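Local coordinates for oligopeptide ABC transporter OppAIV (Borrelia burgdorferi B31, PDB 4GL8), which probably binds oligopeptides outside the cytoplasmic membrane and hands them to an ABC transporter for uptake, at residues Ser287-Pro299 and Ile440-Tyr453. Numbering follows the deposited sequence.
Sequences STSFYSLNMKVKP and IFQTENTSFSSYGY
Strand 287-293, held between strands 422-428 and 492-504 in a lobe of this family 5 solute-binding protein, is covered on one side by the loop leading to helix 456-466, with Ser-292 facing Ser-450. A serine suits each place, being small enough for a buried seam and able to bond both across it and to a neighbouring strand or loop. Ser-292 OG donates to Ser-449 O over 2.8 Å, arriving from above the carbonyl plane, and also bonds to Ser-425 on strand 422-428. Ser-450 OG accepts from Leu-293 N in an almost straight bond (3.1 Å, 167°) and bonds in addition to the backbone oxygen of Pro-491. Past the strand end, Met-295 N meets Tyr-451 O at 3.0 Å. There Asn-294 folds into an Asx turn: with CG anti to the backbone N (chi1 -168°), OD1 takes the N-H of Lys-296, and the amide lies alongside Tyr-451, Asn-294 OD1 at the ring edge, 3.8 Å from Tyr-451 CD2. The flexible, unbranched Met-295 bends at chi2 (-65°) to lie beside Tyr-453, its CE 3.4 Å from Tyr-453 CD1; that tyrosine's OH bonds to Asp-489. At the other end Phe-290 packs its CZ 3.7 Å from Ile-440 CD1, with Ser-449 CA at the ring edge and the Phe-441 ring oblique to it. Three hydrogen bonds, flanked by apolar packing, thus join loop to strand, and both buried serine hydroxyls have two partners.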
loop_
_atom_site.group_PDB
_atom_site.type_symbol
_atom_site.label_atom_id
_atom_site.label_comp_id
_atom_site.label_asym_id
_atom_site.label_seq_id
_atom_site.Cartn_x
_atom_site.Cartn_y
_atom_site.Cartn_z
ATOM N N SER A 287 4.983 -4.776 -5.230
ATOM C CA SER A 287 4.087 -5.231 -4.201
ATOM C C SER A 287 4.452 -6.674 -3.880
ATOM O O SER A 287 4.883 -7.395 -4.765
ATOM C CB SER A 287 2.665 -5.086 -4.733
ATOM O OG SER A 287 1.759 -5.036 -3.685
ATOM N N THR A 288 4.349 -7.067 -2.612
ATOM C CA THR A 288 4.748 -8.380 -2.165
ATOM C C THR A 288 3.600 -9.123 -1.506
ATOM O O THR A 288 2.673 -8.526 -0.961
ATOM C CB THR A 288 5.922 -8.343 -1.138
ATOM O OG1 THR A 288 5.549 -7.651 0.059
ATOM C CG2 THR A 288 7.190 -7.693 -1.743
ATOM N N SER A 289 3.717 -10.447 -1.525
ATOM C CA SER A 289 2.857 -11.340 -0.747
ATOM C C SER A 289 3.715 -12.046 0.318
ATOM O O SER A 289 4.772 -12.607 0.019
ATOM C CB SER A 289 2.169 -12.355 -1.663
ATOM O OG SER A 289 1.639 -13.465 -0.920
ATOM N N PHE A 290 3.297 -11.932 1.570
ATOM C CA PHE A 290 3.907 -12.678 2.666
ATOM C C PHE A 290 2.846 -13.002 3.721
ATOM O O PHE A 290 1.809 -12.394 3.735
ATOM C CB PHE A 290 5.122 -11.954 3.262
ATOM C CG PHE A 290 4.832 -10.587 3.876
ATOM C CD1 PHE A 290 4.392 -10.475 5.176
ATOM C CD2 PHE A 290 5.072 -9.427 3.153
ATOM C CE1 PHE A 290 4.156 -9.226 5.753
ATOM C CE2 PHE A 290 4.858 -8.171 3.710
ATOM C CZ PHE A 290 4.379 -8.068 5.024
ATOM N N TYR A 291 3.098 -14.005 4.559
ATOM C CA TYR A 291 2.203 -14.303 5.684
ATOM C C TYR A 291 2.859 -13.803 6.961
ATOM O O TYR A 291 3.984 -14.194 7.260
ATOM C CB TYR A 291 1.921 -15.823 5.747
ATOM C CG TYR A 291 0.718 -16.269 4.931
ATOM C CD1 TYR A 291 0.381 -15.662 3.735
ATOM C CD2 TYR A 291 -0.093 -17.305 5.382
ATOM C CE1 TYR A 291 -0.755 -16.059 3.024
ATOM C CE2 TYR A 291 -1.198 -17.722 4.671
ATOM C CZ TYR A 291 -1.535 -17.092 3.494
ATOM O OH TYR A 291 -2.659 -17.538 2.825
ATOM N N SER A 292 2.186 -12.920 7.690
ATOM C CA SER A 292 2.682 -12.445 8.973
ATOM C C SER A 292 2.403 -13.444 10.079
ATOM O O SER A 292 1.447 -14.252 9.992
ATOM C CB SER A 292 2.006 -11.147 9.365
ATOM O OG SER A 292 2.135 -10.138 8.394
ATOM N N LEU A 293 3.227 -13.338 11.123
ATOM C CA LEU A 293 3.259 -14.276 12.238
ATOM C C LEU A 293 3.279 -13.453 13.519
ATOM O O LEU A 293 4.124 -12.592 13.678
ATOM C CB LEU A 293 4.484 -15.189 12.163
ATOM C CG LEU A 293 4.645 -15.942 10.844
ATOM C CD1 LEU A 293 6.020 -16.565 10.745
ATOM C CD2 LEU A 293 3.588 -17.001 10.618
ATOM N N ASN A 294 2.328 -13.696 14.407
ATOM C CA ASN A 294 2.242 -12.995 15.661
ATOM C C ASN A 294 3.272 -13.580 16.622
ATOM O O ASN A 294 3.112 -14.702 17.112
ATOM C CB ASN A 294 0.822 -13.067 16.229
ATOM C CG ASN A 294 0.620 -12.096 17.401
ATOM O OD1 ASN A 294 1.527 -11.865 18.198
ATOM N ND2 ASN A 294 -0.572 -11.545 17.515
ATOM N N MET A 295 4.330 -12.805 16.889
ATOM C CA MET A 295 5.433 -13.265 17.734
ATOM C C MET A 295 5.009 -13.488 19.170
ATOM O O MET A 295 5.747 -14.106 19.909
ATOM C CB MET A 295 6.576 -12.248 17.798
ATOM C CG MET A 295 7.123 -11.792 16.472
ATOM S SD MET A 295 7.894 -13.157 15.605
ATOM C CE MET A 295 8.699 -12.247 14.329
ATOM N N LYS A 296 3.861 -12.943 19.566
ATOM C CA LYS A 296 3.316 -13.146 20.902
ATOM C C LYS A 296 2.435 -14.396 20.965
ATOM O O LYS A 296 1.883 -14.675 22.015
ATOM C CB LYS A 296 2.470 -11.943 21.380
ATOM C CG LYS A 296 2.980 -10.539 21.049
ATOM C CD LYS A 296 4.316 -10.217 21.705
ATOM C CE LYS A 296 4.139 -9.936 23.187
ATOM N NZ LYS A 296 5.120 -10.716 24.002
ATOM N N VAL A 297 2.241 -15.112 19.859
ATOM C CA VAL A 297 1.412 -16.320 19.893
ATOM C C VAL A 297 2.295 -17.533 19.776
ATOM O O VAL A 297 3.011 -17.672 18.793
ATOM C CB VAL A 297 0.341 -16.345 18.774
ATOM C CG1 VAL A 297 -0.371 -17.686 18.754
ATOM C CG2 VAL A 297 -0.660 -15.229 18.993
ATOM N N LYS A 298 2.251 -18.412 20.765
ATOM C CA LYS A 298 3.097 -19.593 20.733
ATOM C C LYS A 298 2.560 -20.650 19.782
ATOM O O LYS A 298 1.350 -20.834 19.705
ATOM C CB LYS A 298 3.261 -20.150 22.139
ATOM C CG LYS A 298 3.998 -19.168 23.031
ATOM C CD LYS A 298 4.301 -19.753 24.383
ATOM C CE LYS A 298 5.191 -18.832 25.202
ATOM N NZ LYS A 298 6.615 -18.895 24.769
ATOM N N PRO A 299 3.451 -21.384 19.068
ATOM C CA PRO A 299 4.905 -21.376 19.102
ATOM C C PRO A 299 5.564 -20.516 17.995
ATOM O O PRO A 299 6.689 -20.812 17.569
ATOM C CB PRO A 299 5.231 -22.849 18.870
ATOM C CG PRO A 299 4.205 -23.269 17.858
ATOM C CD PRO A 299 2.963 -22.474 18.198
ATOM N N ILE A 440 8.551 -1.610 7.447
ATOM C CA ILE A 440 7.445 -2.240 8.171
ATOM C C ILE A 440 7.891 -3.271 9.182
ATOM O O ILE A 440 7.146 -3.630 10.083
ATOM C CB ILE A 440 6.363 -2.808 7.236
ATOM C CG1 ILE A 440 6.919 -3.963 6.391
ATOM C CG2 ILE A 440 5.845 -1.663 6.371
ATOM C CD1 ILE A 440 5.886 -4.721 5.587
ATOM N N PHE A 441 9.131 -3.706 9.061
ATOM C CA PHE A 441 9.750 -4.581 10.060
ATOM C C PHE A 441 10.571 -3.840 11.141
ATOM O O PHE A 441 11.104 -4.497 12.044
ATOM C CB PHE A 441 10.579 -5.661 9.336
ATOM C CG PHE A 441 9.723 -6.642 8.555
ATOM C CD1 PHE A 441 9.186 -7.747 9.167
ATOM C CD2 PHE A 441 9.448 -6.433 7.232
ATOM C CE1 PHE A 441 8.409 -8.639 8.466
ATOM C CE2 PHE A 441 8.661 -7.308 6.525
ATOM C CZ PHE A 441 8.120 -8.404 7.156
ATOM N N GLN A 442 10.658 -2.503 11.086
ATOM C CA GLN A 442 11.226 -1.760 12.214
ATOM C C GLN A 442 10.293 -1.915 13.394
ATOM O O GLN A 442 9.086 -1.880 13.224
ATOM C CB GLN A 442 11.338 -0.257 11.972
ATOM C CG GLN A 442 12.310 0.185 10.923
ATOM C CD GLN A 442 12.225 1.693 10.618
ATOM O OE1 GLN A 442 12.188 2.108 9.456
ATOM N NE2 GLN A 442 12.162 2.502 11.655
ATOM N N THR A 443 10.851 -2.029 14.589
ATOM C CA THR A 443 10.082 -2.329 15.808
ATOM C C THR A 443 8.793 -1.540 15.900
ATOM O O THR A 443 7.742 -2.087 16.185
ATOM C CB THR A 443 10.951 -2.065 17.074
ATOM O OG1 THR A 443 12.056 -2.984 17.069
ATOM C CG2 THR A 443 10.124 -2.241 18.389
ATOM N N GLU A 444 8.873 -0.247 15.638
ATOM C CA GLU A 444 7.729 0.645 15.863
ATOM C C GLU A 444 6.631 0.527 14.819
ATOM O O GLU A 444 5.564 1.074 15.034
ATOM C CB GLU A 444 8.183 2.116 15.985
ATOM C CG GLU A 444 9.091 2.612 14.853
ATOM C CD GLU A 444 10.549 2.133 14.964
ATOM O OE1 GLU A 444 10.924 1.514 15.989
ATOM O OE2 GLU A 444 11.339 2.372 14.024
ATOM N N ASN A 445 6.884 -0.170 13.700
ATOM C CA ASN A 445 5.902 -0.217 12.588
ATOM C C ASN A 445 5.259 -1.581 12.326
ATOM O O ASN A 445 4.610 -1.783 11.293
ATOM C CB ASN A 445 6.536 0.262 11.264
ATOM C CG ASN A 445 7.128 1.672 11.339
ATOM O OD1 ASN A 445 6.509 2.607 11.811
ATOM N ND2 ASN A 445 8.318 1.825 10.804
ATOM N N THR A 446 5.430 -2.521 13.251
ATOM C CA THR A 446 5.091 -3.925 12.976
ATOM C C THR A 446 3.582 -4.178 12.953
ATOM O O THR A 446 3.131 -5.294 12.677
ATOM C CB THR A 446 5.784 -4.837 14.010
ATOM O OG1 THR A 446 5.434 -4.426 15.337
ATOM C CG2 THR A 446 7.297 -4.719 13.864
ATOM N N SER A 447 2.803 -3.143 13.268
ATOM C CA SER A 447 1.399 -3.086 12.841
ATOM C C SER A 447 1.210 -3.521 11.383
ATOM O O SER A 447 0.200 -4.149 11.046
ATOM C CB SER A 447 0.828 -1.679 12.995
ATOM O OG SER A 447 0.334 -1.550 14.286
ATOM N N PHE A 448 2.166 -3.163 10.534
ATOM C CA PHE A 448 2.090 -3.463 9.099
ATOM C C PHE A 448 2.860 -4.704 8.652
ATOM O O PHE A 448 2.862 -5.042 7.450
ATOM C CB PHE A 448 2.521 -2.223 8.286
ATOM C CG PHE A 448 1.689 -1.009 8.585
ATOM C CD1 PHE A 448 0.321 -1.015 8.334
ATOM C CD2 PHE A 448 2.245 0.116 9.175
ATOM C CE1 PHE A 448 -0.482 0.096 8.638
ATOM C CE2 PHE A 448 1.453 1.228 9.492
ATOM C CZ PHE A 448 0.079 1.212 9.236
ATOM N N SER A 449 3.481 -5.409 9.589
ATOM C CA SER A 449 4.157 -6.658 9.251
ATOM C C SER A 449 3.763 -7.739 10.259
ATOM O O SER A 449 2.626 -8.152 10.277
ATOM C CB SER A 449 5.681 -6.462 9.165
ATOM O OG SER A 449 6.215 -6.015 10.400
ATOM N N SER A 450 4.697 -8.160 11.115
ATOM C CA SER A 450 4.476 -9.265 12.033
ATOM C C SER A 450 4.464 -8.742 13.443
ATOM O O SER A 450 5.464 -8.208 13.936
ATOM C CB SER A 450 5.566 -10.314 11.884
ATOM O OG SER A 450 5.320 -11.135 10.761
ATOM N N TYR A 451 3.330 -8.910 14.102
ATOM C CA TYR A 451 3.086 -8.240 15.356
ATOM C C TYR A 451 4.126 -8.668 16.365
ATOM O O TYR A 451 4.357 -9.858 16.550
ATOM C CB TYR A 451 1.700 -8.583 15.860
ATOM C CG TYR A 451 1.240 -7.680 16.950
ATOM C CD1 TYR A 451 0.730 -6.417 16.654
ATOM C CD2 TYR A 451 1.326 -8.066 18.270
ATOM C CE1 TYR A 451 0.300 -5.569 17.655
ATOM C CE2 TYR A 451 0.891 -7.231 19.283
ATOM C CZ TYR A 451 0.383 -5.980 18.956
ATOM O OH TYR A 451 -0.033 -5.139 19.943
ATOM N N GLY A 452 4.796 -7.682 16.938
ATOM C CA GLY A 452 5.743 -7.897 18.056
ATOM C C GLY A 452 7.172 -8.220 17.645
ATOM O O GLY A 452 7.998 -8.567 18.497
ATOM N N TYR A 453 7.482 -8.130 16.349
ATOM C CA TYR A 453 8.846 -8.374 15.926
ATOM C C TYR A 453 9.681 -7.172 16.344
ATOM O O TYR A 453 9.254 -6.017 16.210
ATOM C CB TYR A 453 8.950 -8.621 14.426
ATOM C CG TYR A 453 10.386 -8.797 13.958
ATOM C CD1 TYR A 453 11.140 -9.893 14.334
ATOM C CD2 TYR A 453 10.978 -7.857 13.140
ATOM C CE1 TYR A 453 12.453 -10.038 13.911
ATOM C CE2 TYR A 453 12.285 -8.003 12.694
ATOM C CZ TYR A 453 13.019 -9.090 13.085
ATOM O OH TYR A 453 14.333 -9.201 12.649
#